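Long-range contacts in DUF1254 domain-containing protein (Vibrio parahaemolyticus, PDB 3U07), which is of unknown function but joins a DUF1254 region to a DUF1214 region and, carrying a signal peptide, is probably exported from the cytoplasm: residues Thr384-Ala389 with Asn399-Glu405; His333-Phe339 with Met428-Val434; Val157-Leu161 with Asp225-Ala231. The protein carries 2 engineered substitutions. One frame throughout, in Å; residues are numbered along the deposited sequence.

Contact 3 closes first along the chain, and contact 1 is then nested inside the long loop closed by contact 2. Contacts 1 and 2, with centres about 10 Å apart, belong to one mixed sheet of order 400-402, 382-388, 334-340, 432-434; contact 1 adds one edge strand and contact 2 the other. Asp334 ties them further, receiving Tyr386 OH and Ser388 OG. Contact 3 lies on the opposite side of the chain's centre, about 48 Å from either, centre to centre, where the loop after strand 153-157 meets a helical region. That strand edges a second mixed sheet with the same strand order, consistent with two related halves.

Contact 1 (Thr384-Ala389 with Asn399-Glu405); sequences TIYMSA and NFLPVPE
Ile385, Met387 and Leu401 form the close-packed side of this contact. Leu401 CB sits 3.7 Å from Ile385 CG2 and 4.0 Å from Met387 CG, so the leucine lies alongside both neighbours with all three side chains pointing the same way. Val403 CG2 extends the apolar row, touching Met387 CB at 4.0 Å. Val350 and Ile352 of strand 347-354 cover Leu401, and Val350 also reaches Ile385. The backbones hold this side in step: Tyr386 N donates to Asn399 O, and Leu401 N returns a bond of 2.9 Å to Tyr386 O that runs almost straight along the C=O axis. This is a parallel strand pair in which the short strand 400-402 forms the edge of a mixed sheet, reached from strand 382-388 through a loop without helix or strand. Beyond Leu401 the pairing slackens. Val403 N meets Ser388 O at 3.0 Å from well above the carbonyl plane, 53° out of it. On the other face Tyr386 and Phe400 meet more loosely, CD1 to CD1 at 4.1 Å, the two side chains crossing obliquely. Phe400 CG stands anti to the backbone N (chi1 -179°), which carries its ring along the strand until CZ comes 3.5 Å from Ser388 O. Arg394 touches both rings, while Asp334 takes the hydroxyls of Tyr386 and Ser388. The solvent side lies at the far end, where the exposed Glu405 bends at chi2 (-103°) and lays OE1 3.5 Å from Ala389 CB.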
loop_
_atom_site.group_PDB
_atom_site.type_symbol
_atom_site.label_atom_id
_atom_site.label_comp_id
_atom_site.label_asym_id
_atom_site.label_seq_id
_atom_site.Cartn_x
_atom_site.Cartn_y
_atom_site.Cartn_z
ATOM N N THR A 384 1.015 -22.093 -18.746
ATOM C CA THR A 384 -0.171 -21.988 -19.575
ATOM C C THR A 384 -1.398 -22.063 -18.694
ATOM O O THR A 384 -1.646 -23.082 -18.060
ATOM C CB THR A 384 -0.246 -23.131 -20.609
ATOM O OG1 THR A 384 0.807 -22.984 -21.567
ATOM C CG2 THR A 384 -1.584 -23.103 -21.331
ATOM N N ILE A 385 -2.157 -20.977 -18.645
ATOM C CA ILE A 385 -3.371 -20.945 -17.845
ATOM C C ILE A 385 -4.582 -21.049 -18.771
ATOM O O ILE A 385 -4.721 -20.269 -19.716
ATOM C CB ILE A 385 -3.482 -19.634 -17.030
ATOM C CG1 ILE A 385 -2.339 -19.555 -16.008
ATOM C CG2 ILE A 385 -4.852 -19.560 -16.348
ATOM C CD1 ILE A 385 -2.338 -18.284 -15.181
ATOM N N TYR A 386 -5.448 -22.023 -18.510
ATOM C CA TYR A 386 -6.653 -22.196 -19.316
ATOM C C TYR A 386 -7.819 -21.743 -18.448
ATOM O O TYR A 386 -7.941 -22.168 -17.300
ATOM C CB TYR A 386 -6.820 -23.659 -19.743
ATOM C CG TYR A 386 -7.953 -23.870 -20.723
ATOM C CD1 TYR A 386 -9.280 -23.907 -20.289
ATOM C CD2 TYR A 386 -7.707 -23.997 -22.091
ATOM C CE1 TYR A 386 -10.336 -24.064 -21.191
ATOM C CE2 TYR A 386 -8.758 -24.152 -23.004
ATOM C CZ TYR A 386 -10.068 -24.185 -22.548
ATOM O OH TYR A 386 -11.109 -24.335 -23.441
HETATM N N MSE A 387 -8.664 -20.871 -18.994
HETATM C CA MSE A 387 -9.801 -20.322 -18.260
HETATM C C MSE A 387 -11.163 -20.604 -18.875
HETATM O O MSE A 387 -11.356 -20.446 -20.078
HETATM C CB MSE A 387 -9.644 -18.802 -18.118
HETATM C CG MSE A 387 -8.421 -18.354 -17.323
HETATM SE SE MSE A 387 -7.990 -16.496 -17.626
HETATM C CE MSE A 387 -6.972 -16.761 -19.237
ATOM N N SER A 388 -12.109 -20.995 -18.028
ATOM C CA SER A 388 -13.469 -21.282 -18.463
ATOM C C SER A 388 -14.431 -21.284 -17.281
ATOM O O SER A 388 -14.012 -21.358 -16.124
ATOM C CB SER A 388 -13.536 -22.644 -19.158
ATOM O OG SER A 388 -14.878 -22.984 -19.462
ATOM N N ALA A 389 -15.722 -21.182 -17.583
ATOM C CA ALA A 389 -16.758 -21.206 -16.557
ATOM C C ALA A 389 -17.117 -22.680 -16.357
ATOM O O ALA A 389 -17.763 -23.057 -15.378
ATOM C CB ALA A 389 -17.978 -20.416 -17.014
ATOM N N ASN A 399 -3.367 -26.139 -13.835
ATOM C CA ASN A 399 -3.285 -24.995 -14.739
ATOM C C ASN A 399 -4.648 -24.418 -15.104
ATOM O O ASN A 399 -4.741 -23.462 -15.877
ATOM C CB ASN A 399 -2.527 -25.369 -16.017
ATOM C CG ASN A 399 -1.084 -25.744 -15.749
ATOM O OD1 ASN A 399 -0.493 -25.309 -14.762
ATOM N ND2 ASN A 399 -0.502 -26.543 -16.636
ATOM N N PHE A 400 -5.708 -24.989 -14.545
ATOM C CA PHE A 400 -7.046 -24.497 -14.834
ATOM C C PHE A 400 -7.477 -23.410 -13.862
ATOM O O PHE A 400 -7.415 -23.587 -12.643
ATOM C CB PHE A 400 -8.078 -25.625 -14.777
ATOM C CG PHE A 400 -9.471 -25.168 -15.092
ATOM C CD1 PHE A 400 -9.866 -24.970 -16.409
ATOM C CD2 PHE A 400 -10.362 -24.862 -14.069
ATOM C CE1 PHE A 400 -11.129 -24.473 -16.705
ATOM C CE2 PHE A 400 -11.627 -24.363 -14.351
ATOM C CZ PHE A 400 -12.011 -24.166 -15.673
ATOM N N LEU A 401 -7.924 -22.284 -14.407
ATOM C CA LEU A 401 -8.378 -21.184 -13.573
ATOM C C LEU A 401 -9.822 -20.858 -13.917
ATOM O O LEU A 401 -10.121 -20.419 -15.028
ATOM C CB LEU A 401 -7.486 -19.948 -13.775
ATOM C CG LEU A 401 -7.838 -18.671 -13.004
ATOM C CD1 LEU A 401 -8.118 -18.980 -11.534
ATOM C CD2 LEU A 401 -6.685 -17.681 -13.132
ATOM N N PRO A 402 -10.745 -21.098 -12.969
ATOM C CA PRO A 402 -12.170 -20.830 -13.158
ATOM C C PRO A 402 -12.390 -19.357 -13.469
ATOM O O PRO A 402 -11.663 -18.497 -12.980
ATOM C CB PRO A 402 -12.779 -21.224 -11.810
ATOM C CG PRO A 402 -11.876 -22.310 -11.339
ATOM C CD PRO A 402 -10.512 -21.738 -11.661
ATOM N N VAL A 403 -13.394 -19.079 -14.284
ATOM C CA VAL A 403 -13.732 -17.719 -14.650
ATOM C C VAL A 403 -15.260 -17.678 -14.620
ATOM O O VAL A 403 -15.915 -18.639 -15.013
ATOM C CB VAL A 403 -13.127 -17.390 -16.039
ATOM C CG1 VAL A 403 -14.152 -16.759 -16.950
ATOM C CG2 VAL A 403 -11.917 -16.477 -15.847
ATOM N N PRO A 404 -15.847 -16.573 -14.129
ATOM C CA PRO A 404 -17.306 -16.440 -14.041
ATOM C C PRO A 404 -18.063 -16.223 -15.345
ATOM O O PRO A 404 -17.490 -15.805 -16.349
ATOM C CB PRO A 404 -17.474 -15.267 -13.090
ATOM C CG PRO A 404 -16.358 -14.373 -13.506
ATOM C CD PRO A 404 -15.188 -15.338 -13.667
ATOM N N GLU A 405 -19.363 -16.508 -15.299
ATOM C CA GLU A 405 -20.262 -16.349 -16.442
ATOM C C GLU A 405 -20.665 -14.880 -16.581
ATOM O O GLU A 405 -21.841 -14.564 -16.763
ATOM C CB GLU A 405 -21.528 -17.187 -16.241
ATOM C CG GLU A 405 -21.287 -18.678 -16.099
ATOM C CD GLU A 405 -21.612 -19.446 -17.363
ATOM O OE1 GLU A 405 -20.992 -19.166 -18.409
ATOM O OE2 GLU A 405 -22.492 -20.332 -17.306
#

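Contact 2 (His333-Phe339 with Met428-Val434); sequences HDYVMRF and MPEIKVV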
loop_
_atom_site.group_PDB
_atom_site.type_symbol
_atom_site.label_atom_id
_atom_site.label_comp_id
_atom_site.label_asym_id
_atom_site.label_seq_id
_atom_site.Cartn_x
_atom_site.Cartn_y
_atom_site.Cartn_z
ATOM N N HIS A 333 -16.770 -16.810 -23.868
ATOM C CA HIS A 333 -15.614 -17.529 -24.377
ATOM C C HIS A 333 -14.853 -18.285 -23.302
ATOM O O HIS A 333 -15.133 -18.176 -22.106
ATOM C CB HIS A 333 -14.609 -16.553 -25.002
ATOM C CG HIS A 333 -15.166 -15.677 -26.081
ATOM N ND1 HIS A 333 -15.321 -16.105 -27.383
ATOM C CD2 HIS A 333 -15.580 -14.387 -26.057
ATOM C CE1 HIS A 333 -15.804 -15.116 -28.114
ATOM N NE2 HIS A 333 -15.972 -14.063 -27.334
ATOM N N ASP A 334 -13.882 -19.053 -23.779
ATOM C CA ASP A 334 -12.952 -19.792 -22.951
ATOM C C ASP A 334 -11.672 -19.032 -23.306
ATOM O O ASP A 334 -11.536 -18.548 -24.431
ATOM C CB ASP A 334 -12.845 -21.244 -23.408
ATOM C CG ASP A 334 -13.736 -22.175 -22.611
ATOM O OD1 ASP A 334 -14.689 -21.690 -21.965
ATOM O OD2 ASP A 334 -13.482 -23.396 -22.640
ATOM N N TYR A 335 -10.747 -18.890 -22.368
ATOM C CA TYR A 335 -9.526 -18.162 -22.681
ATOM C C TYR A 335 -8.281 -18.943 -22.314
ATOM O O TYR A 335 -8.334 -19.895 -21.534
ATOM C CB TYR A 335 -9.499 -16.819 -21.949
ATOM C CG TYR A 335 -10.690 -15.933 -22.224
ATOM C CD1 TYR A 335 -11.889 -16.102 -21.526
ATOM C CD2 TYR A 335 -10.620 -14.924 -23.183
ATOM C CE1 TYR A 335 -12.991 -15.278 -21.780
ATOM C CE2 TYR A 335 -11.710 -14.103 -23.442
ATOM C CZ TYR A 335 -12.890 -14.283 -22.739
ATOM O OH TYR A 335 -13.967 -13.468 -23.004
ATOM N N VAL A 336 -7.159 -18.544 -22.902
ATOM C CA VAL A 336 -5.891 -19.179 -22.606
ATOM C C VAL A 336 -4.797 -18.116 -22.517
ATOM O O VAL A 336 -4.775 -17.147 -23.276
ATOM C CB VAL A 336 -5.520 -20.262 -23.657
ATOM C CG1 VAL A 336 -5.256 -19.631 -25.005
ATOM C CG2 VAL A 336 -4.307 -21.051 -23.172
HETATM N N MSE A 337 -3.900 -18.318 -21.559
HETATM C CA MSE A 337 -2.790 -17.417 -21.292
HETATM C C MSE A 337 -1.523 -18.267 -21.275
HETATM O O MSE A 337 -1.423 -19.200 -20.486
HETATM C CB MSE A 337 -2.997 -16.807 -19.914
HETATM C CG MSE A 337 -2.683 -15.348 -19.767
HETATM SE SE MSE A 337 -3.128 -14.801 -17.956
HETATM C CE MSE A 337 -4.466 -16.095 -17.517
ATOM N N ARG A 338 -0.560 -17.957 -22.132
ATOM C CA ARG A 338 0.679 -18.728 -22.156
ATOM C C ARG A 338 1.865 -17.769 -22.149
ATOM O O ARG A 338 1.983 -16.909 -23.021
ATOM C CB ARG A 338 0.710 -19.622 -23.392
ATOM C CG ARG A 338 1.971 -20.442 -23.546
ATOM C CD ARG A 338 1.857 -21.313 -24.785
ATOM N NE ARG A 338 3.144 -21.507 -25.446
ATOM C CZ ARG A 338 4.070 -22.373 -25.056
ATOM N NH1 ARG A 338 3.860 -23.146 -23.998
ATOM N NH2 ARG A 338 5.211 -22.458 -25.725
ATOM N N PHE A 339 2.757 -17.940 -21.178
ATOM C CA PHE A 339 3.892 -17.030 -21.035
ATOM C C PHE A 339 5.054 -17.610 -20.234
ATOM O O PHE A 339 4.880 -18.532 -19.437
ATOM C CB PHE A 339 3.419 -15.784 -20.295
ATOM C CG PHE A 339 2.734 -16.103 -18.989
ATOM C CD1 PHE A 339 1.398 -16.493 -18.972
ATOM C CD2 PHE A 339 3.446 -16.102 -17.793
ATOM C CE1 PHE A 339 0.778 -16.882 -17.787
ATOM C CE2 PHE A 339 2.838 -16.491 -16.599
ATOM C CZ PHE A 339 1.501 -16.883 -16.596
HETATM N N MSE A 428 1.741 -7.240 -19.352
HETATM C CA MSE A 428 1.080 -8.447 -18.898
HETATM C C MSE A 428 0.813 -9.389 -20.069
HETATM O O MSE A 428 0.405 -8.949 -21.143
HETATM C CB MSE A 428 -0.241 -8.100 -18.232
HETATM C CG MSE A 428 -0.852 -9.276 -17.520
HETATM SE SE MSE A 428 -2.432 -8.789 -16.587
HETATM C CE MSE A 428 -3.288 -10.527 -16.568
ATOM N N PRO A 429 1.052 -10.696 -19.881
ATOM C CA PRO A 429 0.799 -11.628 -20.984
ATOM C C PRO A 429 -0.646 -11.450 -21.456
ATOM O O PRO A 429 -1.538 -11.153 -20.662
ATOM C CB PRO A 429 1.061 -12.991 -20.345
ATOM C CG PRO A 429 2.165 -12.679 -19.361
ATOM C CD PRO A 429 1.671 -11.385 -18.735
ATOM N N GLU A 430 -0.874 -11.621 -22.749
ATOM C CA GLU A 430 -2.209 -11.449 -23.303
ATOM C C GLU A 430 -3.084 -12.654 -23.016
ATOM O O GLU A 430 -2.583 -13.765 -22.849
ATOM C CB GLU A 430 -2.118 -11.240 -24.817
ATOM C CG GLU A 430 -1.144 -10.148 -25.239
ATOM C CD GLU A 430 -1.207 -9.837 -26.728
ATOM O OE1 GLU A 430 -1.150 -10.779 -27.541
ATOM O OE2 GLU A 430 -1.304 -8.647 -27.086
ATOM N N ILE A 431 -4.390 -12.439 -22.914
ATOM C CA ILE A 431 -5.276 -13.568 -22.708
ATOM C C ILE A 431 -6.090 -13.682 -23.998
ATOM O O ILE A 431 -6.776 -12.750 -24.419
ATOM C CB ILE A 431 -6.147 -13.407 -21.428
ATOM C CG1 ILE A 431 -7.042 -12.186 -21.512
ATOM C CG2 ILE A 431 -5.232 -13.225 -20.208
ATOM C CD1 ILE A 431 -7.361 -11.628 -20.133
ATOM N N LYS A 432 -5.962 -14.834 -24.645
ATOM C CA LYS A 432 -6.610 -15.081 -25.920
ATOM C C LYS A 432 -7.835 -15.950 -25.855
ATOM O O LYS A 432 -7.931 -16.845 -25.020
ATOM C CB LYS A 432 -5.619 -15.738 -26.875
ATOM C CG LYS A 432 -4.273 -15.051 -26.943
ATOM C CD LYS A 432 -3.363 -15.720 -27.958
ATOM C CE LYS A 432 -1.998 -15.060 -27.975
ATOM N NZ LYS A 432 -1.176 -15.531 -29.124
ATOM N N VAL A 433 -8.772 -15.684 -26.756
ATOM C CA VAL A 433 -9.980 -16.481 -26.839
ATOM C C VAL A 433 -9.564 -17.839 -27.396
ATOM O O VAL A 433 -8.694 -17.922 -28.265
ATOM C CB VAL A 433 -11.005 -15.822 -27.785
ATOM C CG1 VAL A 433 -12.096 -16.818 -28.192
ATOM C CG2 VAL A 433 -11.616 -14.619 -27.093
ATOM N N VAL A 434 -10.160 -18.899 -26.867
ATOM C CA VAL A 434 -9.878 -20.252 -27.327
ATOM C C VAL A 434 -11.012 -20.681 -28.250
ATOM O O VAL A 434 -12.180 -20.436 -27.951
ATOM C CB VAL A 434 -9.848 -21.261 -26.168
ATOM C CG1 VAL A 434 -9.552 -22.658 -26.705
ATOM C CG2 VAL A 434 -8.816 -20.845 -25.137
HETATM O O HOH W 1 -14.279 -19.853 -26.356
HETATM O O HOH W 2 -0.680 -15.364 -23.429
#
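Met428 reaches back toward Met337, its CE 4.5 Å from SE of that residue, and also touches Met412 and Ala410 of strand 408-417 and Arg317 of strand 315-319. Pro429 makes the first firm touch: its CG rests 3.5 Å from Phe339 CB, with CB close to the start of the phenylalanine ring. Phe339 is held in turn by Trp348, edge to face. Glu430 contributes its backbone, its O receiving a hydrogen bond from a water that also accepts Arg338 N; the water bridges the two backbones where no direct bond joins Arg338 to Glu430. At Ile431 the packing tightens. Its CG2 stands anti to the carbonyl carbon, and this branch lies beside Met337, only 3.3 Å from CG and 3.5 Å from SE. Lys432 then pairs directly with Val336 in a hydrogen-bonded antiparallel pair. Val336 N donates to Lys432 O at 2.8 Å, in the carbonyl plane, while Lys432 N donates to Val336 O. This makes strand 432-434 the edge of the mixed sheet, with strand 334-340 inside it. Val433 straddles two rings: its CG2 sits over a face of His333, 4.0 Å from the centroid and 16° off the normal, in a CH-pi contact, and also touches Tyr335 CE2 at 3.7 Å. Val434 N donates to Asp334 O from 36° out of the carbonyl plane, and Val434 CG2 lies 3.4 Å from Tyr335 C. A second water links Asp334 N to Val434 O. Direct pairing is thus densest around Lys432 and gives way to water bridges toward both ends; the side chains meeting across the strands join mainly through apolar contact, and the polar work falls to backbone and water.

Contact 3 (Val157-Leu161 with Asp225-Ala231); sequences VDSNL and DGSMGNA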
loop_
_atom_site.group_PDB
_atom_site.type_symbol
_atom_site.label_atom_id
_atom_site.label_comp_id
_atom_site.label_asym_id
_atom_site.label_seq_id
_atom_site.Cartn_x
_atom_site.Cartn_y
_atom_site.Cartn_z
ATOM N N VAL A 157 10.713 7.751 12.240
ATOM C CA VAL A 157 9.559 8.200 11.462
ATOM C C VAL A 157 9.320 9.702 11.592
ATOM O O VAL A 157 9.538 10.296 12.653
ATOM C CB VAL A 157 8.270 7.411 11.861
ATOM C CG1 VAL A 157 8.517 5.906 11.714
ATOM C CG2 VAL A 157 7.856 7.735 13.294
ATOM N N ASP A 158 8.873 10.312 10.499
ATOM C CA ASP A 158 8.643 11.748 10.474
ATOM C C ASP A 158 7.255 12.211 10.877
ATOM O O ASP A 158 7.032 13.409 11.052
ATOM C CB ASP A 158 9.028 12.300 9.103
ATOM C CG ASP A 158 10.528 12.232 8.860
ATOM O OD1 ASP A 158 10.941 11.618 7.863
ATOM O OD2 ASP A 158 11.297 12.794 9.668
ATOM N N SER A 159 6.319 11.272 10.997
ATOM C CA SER A 159 4.975 11.598 11.468
ATOM C C SER A 159 4.805 10.717 12.709
ATOM O O SER A 159 5.263 9.574 12.721
ATOM C CB SER A 159 3.896 11.274 10.421
ATOM O OG SER A 159 3.752 9.878 10.208
ATOM N N ASN A 160 4.181 11.238 13.761
ATOM C CA ASN A 160 4.013 10.439 14.971
ATOM C C ASN A 160 3.036 9.297 14.762
ATOM O O ASN A 160 3.103 8.283 15.449
ATOM C CB ASN A 160 3.575 11.311 16.145
ATOM C CG ASN A 160 4.660 12.276 16.579
ATOM O OD1 ASN A 160 5.846 11.955 16.515
ATOM N ND2 ASN A 160 4.258 13.460 17.038
ATOM N N LEU A 161 2.130 9.467 13.804
ATOM C CA LEU A 161 1.164 8.426 13.479
ATOM C C LEU A 161 1.685 7.729 12.225
ATOM O O LEU A 161 2.041 8.386 11.243
ATOM C CB LEU A 161 -0.212 9.036 13.186
ATOM C CG LEU A 161 -0.924 9.784 14.316
ATOM C CD1 LEU A 161 -2.148 10.501 13.753
ATOM C CD2 LEU A 161 -1.330 8.806 15.413
ATOM N N ASP A 225 2.108 17.411 14.196
ATOM C CA ASP A 225 2.263 16.152 14.924
ATOM C C ASP A 225 3.463 15.319 14.500
ATOM O O ASP A 225 3.325 14.174 14.063
ATOM C CB ASP A 225 0.965 15.343 14.786
ATOM C CG ASP A 225 0.970 14.070 15.613
ATOM O OD1 ASP A 225 1.626 14.051 16.674
ATOM O OD2 ASP A 225 0.302 13.091 15.208
ATOM N N GLY A 226 4.649 15.892 14.648
ATOM C CA GLY A 226 5.846 15.174 14.261
ATOM C C GLY A 226 6.963 16.052 13.727
ATOM O O GLY A 226 7.010 17.256 13.986
ATOM N N SER A 227 7.843 15.435 12.946
ATOM C CA SER A 227 9.011 16.091 12.370
ATOM C C SER A 227 8.875 16.427 10.890
ATOM O O SER A 227 9.855 16.783 10.238
ATOM C CB SER A 227 10.221 15.171 12.552
ATOM O OG SER A 227 11.313 15.870 13.103
HETATM N N MSE A 228 7.667 16.309 10.361
HETATM C CA MSE A 228 7.426 16.574 8.949
HETATM C C MSE A 228 7.847 17.975 8.497
HETATM O O MSE A 228 8.278 18.159 7.359
HETATM C CB MSE A 228 5.945 16.350 8.651
HETATM C CG MSE A 228 5.637 15.865 7.262
HETATM SE SE MSE A 228 3.951 14.939 7.314
HETATM C CE MSE A 228 4.626 13.183 7.257
ATOM N N GLY A 229 7.726 18.960 9.388
ATOM C CA GLY A 229 8.077 20.337 9.032
ATOM C C GLY A 229 9.522 20.385 8.564
ATOM O O GLY A 229 9.900 21.075 7.580
ATOM N N ASN A 230 10.319 19.636 9.281
ATOM C CA ASN A 230 11.725 19.549 8.980
ATOM C C ASN A 230 11.987 18.635 7.761
ATOM O O ASN A 230 12.796 18.978 6.895
ATOM C CB ASN A 230 12.390 19.030 10.210
ATOM C CG ASN A 230 12.409 20.064 11.319
ATOM O OD1 ASN A 230 12.415 21.268 11.052
ATOM N ND2 ASN A 230 12.474 19.606 12.567
ATOM N N ALA A 231 11.347 17.478 7.698
ATOM C CA ALA A 231 11.619 16.631 6.546
ATOM C C ALA A 231 11.112 17.252 5.213
ATOM O O ALA A 231 11.618 16.932 4.135
ATOM C CB ALA A 231 11.021 15.288 6.754
HETATM O O HOH W 3 12.811 15.192 9.857
HETATM O O HOH W 4 1.060 12.301 12.780
#
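Asn160 and Asp225 are brought together by different first torsions: Asn160 CG turns away from its own carbonyl carbon (chi1 -68°), whereas Asp225 CG extends opposite its backbone N (chi1 -175°). Asn160 ND2 thereby donates to Asp225 OD1 at 2.7 Å, in its own amide plane but from above the carboxylate, the two planes standing 67° apart. The backbones repeat the link alongside, Asn160 N giving a bond of 3.1 Å to Asp225 O. The other carboxylate oxygen, OD2, lies 3.6 Å from Leu161 CG, forms a salt bridge with Arg205, and probably accepts from a water that in turn takes Leu161 N. Here the loop between strand 153-157 of the mixed sheet and strand 161-169 of the antiparallel sheet meets the break between helices 215-224 and 228-231, just after Cys224 with its disulfide to Cys247. A single backbone bridge joins Ser159 to Gly226, whose bare CA comes within 4.6 Å of Ser159 CA. Ser227, at the N-cap position, donates its backbone N to Asp158 O at 2.9 Å, above the carbonyl plane. Van der Waals touches flank the bridge. Met228, bent at chi3, sets CE 3.8 Å from Ser159 CB, while Ala231 CB lies against the carboxylate of Asp158, 3.7 Å from its CG. That carboxylate also has a water at OD2 and, more weakly, Arg287 at OD1.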